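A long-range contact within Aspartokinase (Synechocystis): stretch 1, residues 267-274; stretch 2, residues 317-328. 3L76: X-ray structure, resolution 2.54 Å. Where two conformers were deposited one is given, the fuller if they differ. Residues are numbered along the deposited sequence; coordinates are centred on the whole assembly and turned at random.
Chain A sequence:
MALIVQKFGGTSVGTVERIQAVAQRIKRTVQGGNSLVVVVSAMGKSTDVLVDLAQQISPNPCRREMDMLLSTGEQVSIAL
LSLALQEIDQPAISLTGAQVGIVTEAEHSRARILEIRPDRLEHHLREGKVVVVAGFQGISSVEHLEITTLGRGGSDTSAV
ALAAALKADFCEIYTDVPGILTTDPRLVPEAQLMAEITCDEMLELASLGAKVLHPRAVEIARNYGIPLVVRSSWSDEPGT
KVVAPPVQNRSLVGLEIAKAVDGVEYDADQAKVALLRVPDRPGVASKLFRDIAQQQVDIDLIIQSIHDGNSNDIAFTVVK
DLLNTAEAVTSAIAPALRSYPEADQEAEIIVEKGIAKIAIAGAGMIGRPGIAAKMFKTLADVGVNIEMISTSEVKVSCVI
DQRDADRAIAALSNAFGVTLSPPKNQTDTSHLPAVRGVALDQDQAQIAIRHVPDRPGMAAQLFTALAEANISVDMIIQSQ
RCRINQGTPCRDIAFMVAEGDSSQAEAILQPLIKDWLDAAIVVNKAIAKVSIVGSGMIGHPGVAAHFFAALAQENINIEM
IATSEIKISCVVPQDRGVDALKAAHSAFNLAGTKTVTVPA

Stretch 1 (267-274) DADQAKVA
Stretch 2 317-328: TVVKDLLNTAEA

The most unusual feature is Lys320, which bonds to two consecutive residues, Asp269 and Gln270, through its backbone N and its side-chain NZ. Lys320 N donates to Asp269 OD1 at 2.9 Å. The side chain (m, t, t, m) reaches back, and Lys320 NZ donates to Gln270 O at 3.0 Å.

The strands through Ala271 and Val318 run antiparallel. Ala271 and Val318 form the hydrogen-bonded pair, CA to CA 5.4 Å. Ala271 N to Val318 O is 2.8 Å and Val318 N to Ala271 O is 3.0 Å; both bonds are weak, with angles near 130°. Lys272 and Thr317 form the non-hydrogen-bonded pair, CA to CA 4.5 Å. Phi/psi is extended throughout these residues.

Gln270 CB points away, but chi1 m, chi2 -92° and chi3 -33° bring its end back, and Gln270 OE1 accepts from Thr317 OG1 at 2.7 Å. Thr317 has chi1 p. Gln270 NE2 donates to Asp267 OD2 at 3.1 Å.

Residues 320-322 have helical phi/psi. The helix through Leu323 and Ala326 runs parallel to the strand through Ala271, at 2° and 8.9 Å between axes. It packs on the face carrying Ala271 and Val318. Ala271 CB meets Leu323 CB at 3.8 Å. Val273 (t) places CG2 3.5 Å from Leu323 CD1 and 4.0 Å from Ala326 CB. Leu323 is t, p.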

# COMPACT_ATOMS: atom_id res chain seq x y z
N ASP A 267 -33.83 19.00 -29.67
CA ASP A 267 -34.70 20.18 -29.64
C ASP A 267 -35.22 20.50 -31.03
O ASP A 267 -34.47 20.93 -31.92
CB ASP A 267 -33.94 21.38 -29.08
CG ASP A 267 -34.79 22.63 -29.01
OD1 ASP A 267 -35.96 22.62 -29.43
OD2 ASP A 267 -34.25 23.65 -28.52
N ALA A 268 -36.51 20.29 -31.23
CA ALA A 268 -37.09 20.46 -32.56
C ALA A 268 -37.58 21.90 -32.80
O ALA A 268 -37.84 22.30 -33.94
CB ALA A 268 -38.23 19.46 -32.77
N ASP A 269 -37.69 22.67 -31.72
CA ASP A 269 -38.17 24.04 -31.82
C ASP A 269 -37.00 24.95 -32.18
O ASP A 269 -36.50 25.71 -31.35
CB ASP A 269 -38.83 24.45 -30.51
CG ASP A 269 -39.54 25.78 -30.60
OD1 ASP A 269 -39.74 26.29 -31.73
OD2 ASP A 269 -39.89 26.31 -29.54
N GLN A 270 -36.56 24.84 -33.43
CA GLN A 270 -35.37 25.52 -33.92
C GLN A 270 -35.60 25.99 -35.36
O GLN A 270 -36.26 25.31 -36.14
CB GLN A 270 -34.14 24.58 -33.87
CG GLN A 270 -33.69 24.19 -32.48
CD GLN A 270 -32.61 25.12 -31.91
OE1 GLN A 270 -31.78 25.65 -32.64
NE2 GLN A 270 -32.62 25.29 -30.58
N ALA A 271 -35.05 27.15 -35.69
CA ALA A 271 -35.06 27.67 -37.06
C ALA A 271 -33.82 28.55 -37.27
O ALA A 271 -33.44 29.32 -36.39
CB ALA A 271 -36.34 28.45 -37.35
N LYS A 272 -33.21 28.41 -38.43
CA LYS A 272 -31.96 29.12 -38.72
C LYS A 272 -32.17 30.43 -39.49
O LYS A 272 -32.90 30.50 -40.49
CB LYS A 272 -30.99 28.20 -39.49
CG LYS A 272 -29.63 28.84 -39.79
CD LYS A 272 -28.88 28.08 -40.86
CE LYS A 272 -29.51 28.27 -42.22
NZ LYS A 272 -28.72 27.65 -43.33
N VAL A 273 -31.51 31.48 -39.00
CA VAL A 273 -31.25 32.65 -39.79
C VAL A 273 -29.74 32.77 -40.00
O VAL A 273 -28.96 32.68 -39.06
CB VAL A 273 -31.76 33.94 -39.12
CG1 VAL A 273 -31.50 35.11 -40.02
CG2 VAL A 273 -33.25 33.84 -38.80
N ALA A 274 -29.31 32.97 -41.24
CA ALA A 274 -27.90 33.22 -41.51
C ALA A 274 -27.72 34.50 -42.33
O ALA A 274 -28.47 34.76 -43.28
CB ALA A 274 -27.27 32.01 -42.23
N THR A 317 -29.78 30.44 -34.34
CA THR A 317 -31.10 29.82 -34.34
C THR A 317 -32.00 30.49 -33.34
O THR A 317 -31.57 31.16 -32.41
CB THR A 317 -31.07 28.30 -34.03
OG1 THR A 317 -30.66 28.07 -32.67
CG2 THR A 317 -30.16 27.58 -35.02
N VAL A 318 -33.27 30.22 -33.53
CA VAL A 318 -34.31 30.92 -32.85
C VAL A 318 -35.47 29.92 -32.79
O VAL A 318 -35.49 28.93 -33.54
CB VAL A 318 -34.59 32.18 -33.72
CG1 VAL A 318 -35.99 32.24 -34.30
CG2 VAL A 318 -33.96 33.47 -33.16
N VAL A 319 -36.39 30.12 -31.86
CA VAL A 319 -37.60 29.30 -31.79
C VAL A 319 -38.41 29.48 -33.08
O VAL A 319 -38.49 30.59 -33.61
CB VAL A 319 -38.41 29.70 -30.54
CG1 VAL A 319 -39.90 29.47 -30.75
CG2 VAL A 319 -37.88 28.94 -29.32
N LYS A 320 -39.00 28.39 -33.58
CA LYS A 320 -39.74 28.39 -34.84
C LYS A 320 -40.68 29.59 -35.07
O LYS A 320 -40.73 30.17 -36.16
CB LYS A 320 -40.55 27.09 -35.00
CG LYS A 320 -39.77 25.90 -35.53
CD LYS A 320 -40.70 24.73 -35.84
CE LYS A 320 -39.91 23.43 -36.08
NZ LYS A 320 -38.60 23.60 -36.81
N ASP A 321 -41.42 29.95 -34.02
CA ASP A 321 -42.43 31.00 -34.08
C ASP A 321 -41.82 32.39 -34.18
O ASP A 321 -42.51 33.38 -34.49
CB ASP A 321 -43.32 30.94 -32.83
CG ASP A 321 -44.33 29.82 -32.90
OD1 ASP A 321 -44.62 29.34 -34.01
OD2 ASP A 321 -44.84 29.42 -31.83
N LEU A 322 -40.53 32.47 -33.89
CA LEU A 322 -39.80 33.73 -33.93
C LEU A 322 -39.02 33.92 -35.23
O LEU A 322 -38.47 34.99 -35.47
CB LEU A 322 -38.86 33.82 -32.73
CG LEU A 322 -39.15 34.99 -31.81
CD1 LEU A 322 -40.60 35.39 -31.90
CD2 LEU A 322 -38.81 34.61 -30.42
N LEU A 323 -38.95 32.88 -36.05
CA LEU A 323 -38.16 32.93 -37.28
C LEU A 323 -38.53 34.11 -38.18
O LEU A 323 -37.67 34.83 -38.68
CB LEU A 323 -38.33 31.65 -38.09
CG LEU A 323 -37.64 31.76 -39.44
CD1 LEU A 323 -36.16 31.93 -39.22
CD2 LEU A 323 -37.93 30.56 -40.32
N ASN A 324 -39.83 34.29 -38.41
CA ASN A 324 -40.31 35.40 -39.22
C ASN A 324 -39.86 36.75 -38.67
O ASN A 324 -39.31 37.57 -39.40
CB ASN A 324 -41.83 35.35 -39.38
CG ASN A 324 -42.28 34.29 -40.37
OD1 ASN A 324 -41.47 33.71 -41.09
ND2 ASN A 324 -43.58 34.04 -40.40
N THR A 325 -40.10 36.98 -37.39
CA THR A 325 -39.62 38.21 -36.76
C THR A 325 -38.13 38.33 -36.98
O THR A 325 -37.64 39.37 -37.42
CB THR A 325 -39.84 38.20 -35.26
OG1 THR A 325 -41.25 38.12 -34.98
CG2 THR A 325 -39.28 39.47 -34.66
N ALA A 326 -37.41 37.26 -36.66
CA ALA A 326 -35.96 37.27 -36.70
C ALA A 326 -35.39 37.56 -38.10
O ALA A 326 -34.40 38.27 -38.24
CB ALA A 326 -35.41 35.95 -36.14
N GLU A 327 -36.04 37.00 -39.12
CA GLU A 327 -35.63 37.22 -40.50
C GLU A 327 -35.82 38.68 -40.92
O GLU A 327 -34.93 39.29 -41.51
CB GLU A 327 -36.42 36.30 -41.44
CG GLU A 327 -36.17 36.56 -42.93
CD GLU A 327 -37.03 35.70 -43.85
OE1 GLU A 327 -36.70 35.60 -45.05
OE2 GLU A 327 -38.04 35.13 -43.37
N ALA A 328 -36.99 39.23 -40.59
CA ALA A 328 -37.30 40.59 -40.96
C ALA A 328 -36.29 41.58 -40.37
O ALA A 328 -35.76 42.42 -41.08
CB ALA A 328 -38.73 40.95 -40.54